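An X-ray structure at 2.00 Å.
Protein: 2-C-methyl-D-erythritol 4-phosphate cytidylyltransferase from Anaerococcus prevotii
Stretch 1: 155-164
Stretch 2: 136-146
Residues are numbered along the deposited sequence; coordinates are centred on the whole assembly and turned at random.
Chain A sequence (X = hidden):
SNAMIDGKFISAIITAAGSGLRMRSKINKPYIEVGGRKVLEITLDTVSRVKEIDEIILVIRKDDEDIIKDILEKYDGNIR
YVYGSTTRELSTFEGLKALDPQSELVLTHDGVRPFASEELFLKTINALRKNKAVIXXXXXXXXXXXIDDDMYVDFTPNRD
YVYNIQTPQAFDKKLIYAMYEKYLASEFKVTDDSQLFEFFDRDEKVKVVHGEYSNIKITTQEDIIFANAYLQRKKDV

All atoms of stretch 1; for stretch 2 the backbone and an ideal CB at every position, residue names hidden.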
# COMPACT_ATOMS: atom_id res chain seq x y z
N PHE A 155 12.53 -10.04 -9.29
CA PHE A 155 13.21 -8.77 -9.54
C PHE A 155 12.48 -7.63 -8.84
O PHE A 155 11.34 -7.79 -8.36
CB PHE A 155 13.30 -8.49 -11.06
CG PHE A 155 11.97 -8.18 -11.69
CD1 PHE A 155 11.06 -9.19 -11.94
CD2 PHE A 155 11.62 -6.88 -12.01
CE1 PHE A 155 9.84 -8.91 -12.52
CE2 PHE A 155 10.39 -6.59 -12.59
CZ PHE A 155 9.50 -7.61 -12.84
N THR A 156 13.14 -6.48 -8.76
CA THR A 156 12.54 -5.29 -8.19
C THR A 156 12.15 -4.38 -9.33
O THR A 156 13.02 -3.92 -10.07
CB THR A 156 13.54 -4.52 -7.30
OG1 THR A 156 14.15 -5.42 -6.37
CG2 THR A 156 12.83 -3.40 -6.54
N PRO A 157 10.84 -4.12 -9.49
CA PRO A 157 10.43 -3.27 -10.61
C PRO A 157 10.95 -1.87 -10.38
O PRO A 157 11.18 -1.48 -9.23
CB PRO A 157 8.90 -3.25 -10.51
CG PRO A 157 8.55 -4.49 -9.73
CD PRO A 157 9.69 -4.70 -8.78
N ASN A 158 11.16 -1.14 -11.47
CA ASN A 158 11.53 0.26 -11.39
C ASN A 158 10.47 0.98 -10.58
O ASN A 158 9.31 1.02 -10.97
CB ASN A 158 11.59 0.84 -12.81
CG ASN A 158 12.11 2.25 -12.84
OD1 ASN A 158 12.07 2.96 -11.82
ND2 ASN A 158 12.62 2.67 -14.00
N ARG A 159 10.87 1.55 -9.44
CA ARG A 159 9.95 2.16 -8.47
C ARG A 159 9.12 3.33 -8.97
O ARG A 159 8.03 3.58 -8.44
CB ARG A 159 10.72 2.64 -7.25
CG ARG A 159 10.49 1.81 -6.02
CD ARG A 159 11.10 2.48 -4.81
NE ARG A 159 10.26 2.36 -3.63
CZ ARG A 159 9.67 3.39 -3.02
NH1 ARG A 159 9.84 4.62 -3.49
NH2 ARG A 159 8.93 3.19 -1.94
N ASP A 160 9.66 4.07 -9.92
CA ASP A 160 8.95 5.23 -10.47
C ASP A 160 7.71 4.85 -11.28
O ASP A 160 6.89 5.71 -11.61
CB ASP A 160 9.88 6.02 -11.37
CG ASP A 160 10.94 6.75 -10.60
OD1 ASP A 160 10.60 7.32 -9.54
OD2 ASP A 160 12.11 6.73 -11.05
N TYR A 161 7.57 3.58 -11.60
CA TYR A 161 6.47 3.14 -12.46
C TYR A 161 5.53 2.16 -11.77
O TYR A 161 4.67 1.55 -12.41
CB TYR A 161 7.03 2.57 -13.77
CG TYR A 161 7.85 3.59 -14.53
CD1 TYR A 161 7.25 4.70 -15.09
CD2 TYR A 161 9.23 3.45 -14.67
CE1 TYR A 161 8.01 5.65 -15.79
CE2 TYR A 161 9.99 4.40 -15.36
CZ TYR A 161 9.36 5.50 -15.91
OH TYR A 161 10.08 6.46 -16.61
N VAL A 162 5.68 2.02 -10.45
CA VAL A 162 4.84 1.14 -9.64
C VAL A 162 3.71 1.92 -8.94
O VAL A 162 3.98 2.74 -8.07
CB VAL A 162 5.67 0.39 -8.56
CG1 VAL A 162 4.77 -0.54 -7.77
CG2 VAL A 162 6.85 -0.40 -9.21
N TYR A 163 2.46 1.68 -9.33
CA TYR A 163 1.31 2.41 -8.78
C TYR A 163 0.24 1.51 -8.19
O TYR A 163 -0.04 0.43 -8.70
CB TYR A 163 0.65 3.27 -9.87
CG TYR A 163 1.40 4.53 -10.22
CD1 TYR A 163 2.72 4.48 -10.68
CD2 TYR A 163 0.80 5.77 -10.11
CE1 TYR A 163 3.41 5.64 -11.00
CE2 TYR A 163 1.48 6.93 -10.44
CZ TYR A 163 2.78 6.86 -10.89
OH TYR A 163 3.44 8.02 -11.23
N ASN A 164 -0.37 1.98 -7.10
CA ASN A 164 -1.49 1.29 -6.49
C ASN A 164 -2.76 1.93 -7.00
O ASN A 164 -2.90 3.15 -6.88
CB ASN A 164 -1.44 1.46 -4.97
CG ASN A 164 -0.17 0.89 -4.36
OD1 ASN A 164 0.62 1.60 -3.71
ND2 ASN A 164 0.04 -0.40 -4.54
N UNK A 136 -7.63 5.95 -11.65
CA UNK A 136 -6.87 6.79 -10.71
C UNK A 136 -5.89 5.86 -9.98
O UNK A 136 -6.24 4.73 -9.67
CB UNK A 136 -7.79 7.52 -9.73
N UNK A 137 -4.67 6.33 -9.71
CA UNK A 137 -3.66 5.48 -9.08
C UNK A 137 -2.62 6.37 -8.42
O UNK A 137 -2.52 7.55 -8.75
CB UNK A 137 -3.01 4.54 -10.10
N UNK A 138 -1.86 5.81 -7.47
CA UNK A 138 -0.82 6.58 -6.77
C UNK A 138 0.48 5.81 -6.75
O UNK A 138 0.48 4.58 -6.59
CB UNK A 138 -1.25 6.91 -5.34
N UNK A 139 1.60 6.53 -6.91
CA UNK A 139 2.89 5.88 -6.91
C UNK A 139 3.05 5.17 -5.57
O UNK A 139 2.73 5.73 -4.52
CB UNK A 139 4.02 6.88 -7.16
N UNK A 140 3.50 3.92 -5.61
CA UNK A 140 3.58 3.16 -4.37
C UNK A 140 4.69 3.74 -3.51
O UNK A 140 5.83 3.90 -3.97
CB UNK A 140 3.82 1.67 -4.65
N UNK A 141 4.32 4.08 -2.29
CA UNK A 141 5.29 4.50 -1.30
C UNK A 141 6.04 3.33 -0.68
O UNK A 141 7.16 3.50 -0.23
CB UNK A 141 4.59 5.31 -0.20
N UNK A 142 5.43 2.15 -0.64
CA UNK A 142 6.13 0.95 -0.18
C UNK A 142 6.85 0.30 -1.35
O UNK A 142 6.32 0.26 -2.46
CB UNK A 142 5.16 -0.04 0.47
N UNK A 143 8.05 -0.23 -1.13
CA UNK A 143 8.79 -0.82 -2.24
C UNK A 143 8.26 -2.19 -2.61
O UNK A 143 8.20 -3.09 -1.76
CB UNK A 143 10.28 -0.92 -1.89
N UNK A 144 7.90 -2.35 -3.88
CA UNK A 144 7.36 -3.60 -4.40
C UNK A 144 8.43 -4.54 -4.97
O UNK A 144 9.38 -4.09 -5.60
CB UNK A 144 6.32 -3.29 -5.48
N UNK A 145 8.27 -5.85 -4.71
CA UNK A 145 9.09 -6.86 -5.38
C UNK A 145 8.16 -7.82 -6.09
O UNK A 145 7.08 -8.11 -5.58
CB UNK A 145 9.99 -7.60 -4.39
N UNK A 146 8.59 -8.33 -7.24
CA UNK A 146 7.94 -9.48 -7.84
C UNK A 146 8.67 -10.73 -7.37
O UNK A 146 9.90 -10.82 -7.50
CB UNK A 146 7.93 -9.38 -9.37

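Position 136 has its CB pointing away from stretch 1, with nothing of that stretch within 5.5 Å. Stretch 1 sets no preference here. The residue is Thr136, which bonds elsewhere in the structure.

Position 137 points toward stretch 1. Its ideal CB lies 3.5 Å from Asn164 O and 3.9 Å from Tyr163 CB, which favours a small side chain. It is Ala137, whose CB packs 3.9 Å from Tyr163 CB.

Position 138 is paired with Asn164, and both side chains lie on the same face of the sheet. Its N and O bond Asn164 O (2.9 Å) and Asn164 N (2.8 Å). The extended backbone suits a beta-branched residue, and a polar one could join the Asn164 amide through water. It is Thr138. Two waters bind its OG1; one donates to Asn164 OD1, the other to Asn164 O.

Position 139 has its CB sideways, 3.9 Å from Tyr163 CZ, with Asp160 beyond. A long chain, apolar at first and basic at its end, would suit; Arg or Lys would do. It is Lys139. Its CB lies over the Tyr163 ring, 4.1 Å from the centroid, a CH-pi contact. Its NZ forms a long salt bridge with Asp160 OD1, 3.6 Å.

Position 140 points toward stretch 1. Its N donates to Val162 O at 2.8 Å, and its ideal CB is 3.3 Å from Asn164 OD1. A small residue, such as Ala or Ser, fits. It is Ser140, whose OG turns back to donate to the backbone O of position 142 at 2.5 Å.

Positions 141 and 142 point away, so many polar residues would serve. They are Lys141 and Asp142. The backbone matters more at the first: Lys141 O is 2.5 Å from Arg159 NH2.

Position 143 has its ideal CB 3.7 Å from Arg159 NE, a donor. A short acceptor such as Ser, Thr or Asp would suit. It is Thr143, whose OG1 accepts from Arg159 NE at 2.8 Å.

Position 144 points toward Val162 and Pro157, an apolar site for Val, Ile or Leu. It is Val144. Its CG2 meets Val162 CG1 at 3.6 Å, and its CG1 lies 4.3 Å from Pro157 CG.

Position 145 is sideways, with Thr156 OG1 5.1 Å from the ideal CB. A long donor could reach it. It is Lys145, whose NZ donates to Thr156 OG1 at 3.0 Å.

Position 146 pairs with Phe155, its ideal CB 3.7 Å from Phe155 CE1. A branched apolar residue suits. It is Ile146, whose CG1 also packs against Pro157 CG at 3.8 Å.

Stretch 2 (136-146) TATKSKDTVKI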
# COMPACT_ATOMS: atom_id res chain seq x y z
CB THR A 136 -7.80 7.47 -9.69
OG1 THR A 136 -8.76 6.50 -9.23
CG2 THR A 136 -8.54 8.61 -10.33
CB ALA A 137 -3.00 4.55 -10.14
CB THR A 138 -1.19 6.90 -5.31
OG1 THR A 138 -1.55 5.69 -4.62
CG2 THR A 138 -2.34 7.94 -5.23
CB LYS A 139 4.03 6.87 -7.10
CG LYS A 139 5.39 6.17 -7.20
CD LYS A 139 6.52 7.18 -7.40
CE LYS A 139 6.58 7.63 -8.85
NZ LYS A 139 7.38 8.88 -8.97
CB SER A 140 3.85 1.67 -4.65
OG SER A 140 4.09 1.00 -3.42
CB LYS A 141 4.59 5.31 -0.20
CG LYS A 141 4.32 6.75 -0.57
CD LYS A 141 3.75 7.52 0.64
CE LYS A 141 3.44 8.97 0.27
NZ LYS A 141 2.81 9.76 1.38
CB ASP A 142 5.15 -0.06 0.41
CG ASP A 142 4.60 0.37 1.74
OD1 ASP A 142 5.39 0.43 2.71
OD2 ASP A 142 3.38 0.65 1.82
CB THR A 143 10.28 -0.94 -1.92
OG1 THR A 143 10.84 0.36 -1.74
CG2 THR A 143 11.02 -1.67 -3.05
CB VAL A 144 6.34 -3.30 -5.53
CG1 VAL A 144 5.98 -4.57 -6.28
CG2 VAL A 144 5.10 -2.66 -4.93
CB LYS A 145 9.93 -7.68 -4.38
CG LYS A 145 10.82 -6.85 -3.46
CD LYS A 145 12.24 -6.72 -3.96
CE LYS A 145 13.09 -6.01 -2.89
NZ LYS A 145 14.49 -5.78 -3.38
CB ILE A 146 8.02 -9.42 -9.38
CG1 ILE A 146 7.37 -8.14 -9.89
CG2 ILE A 146 7.35 -10.64 -10.00
CD1 ILE A 146 5.96 -7.97 -9.38
O HOH W 1 0.11 4.06 -3.04
O HOH W 2 -3.84 4.54 -4.75
O HOH W 3 7.27 2.66 -5.98
O HOH W 4 2.09 -1.84 -3.00
O HOH W 5 2.07 1.25 -0.55
O HOH W 6 9.95 -1.53 -6.79
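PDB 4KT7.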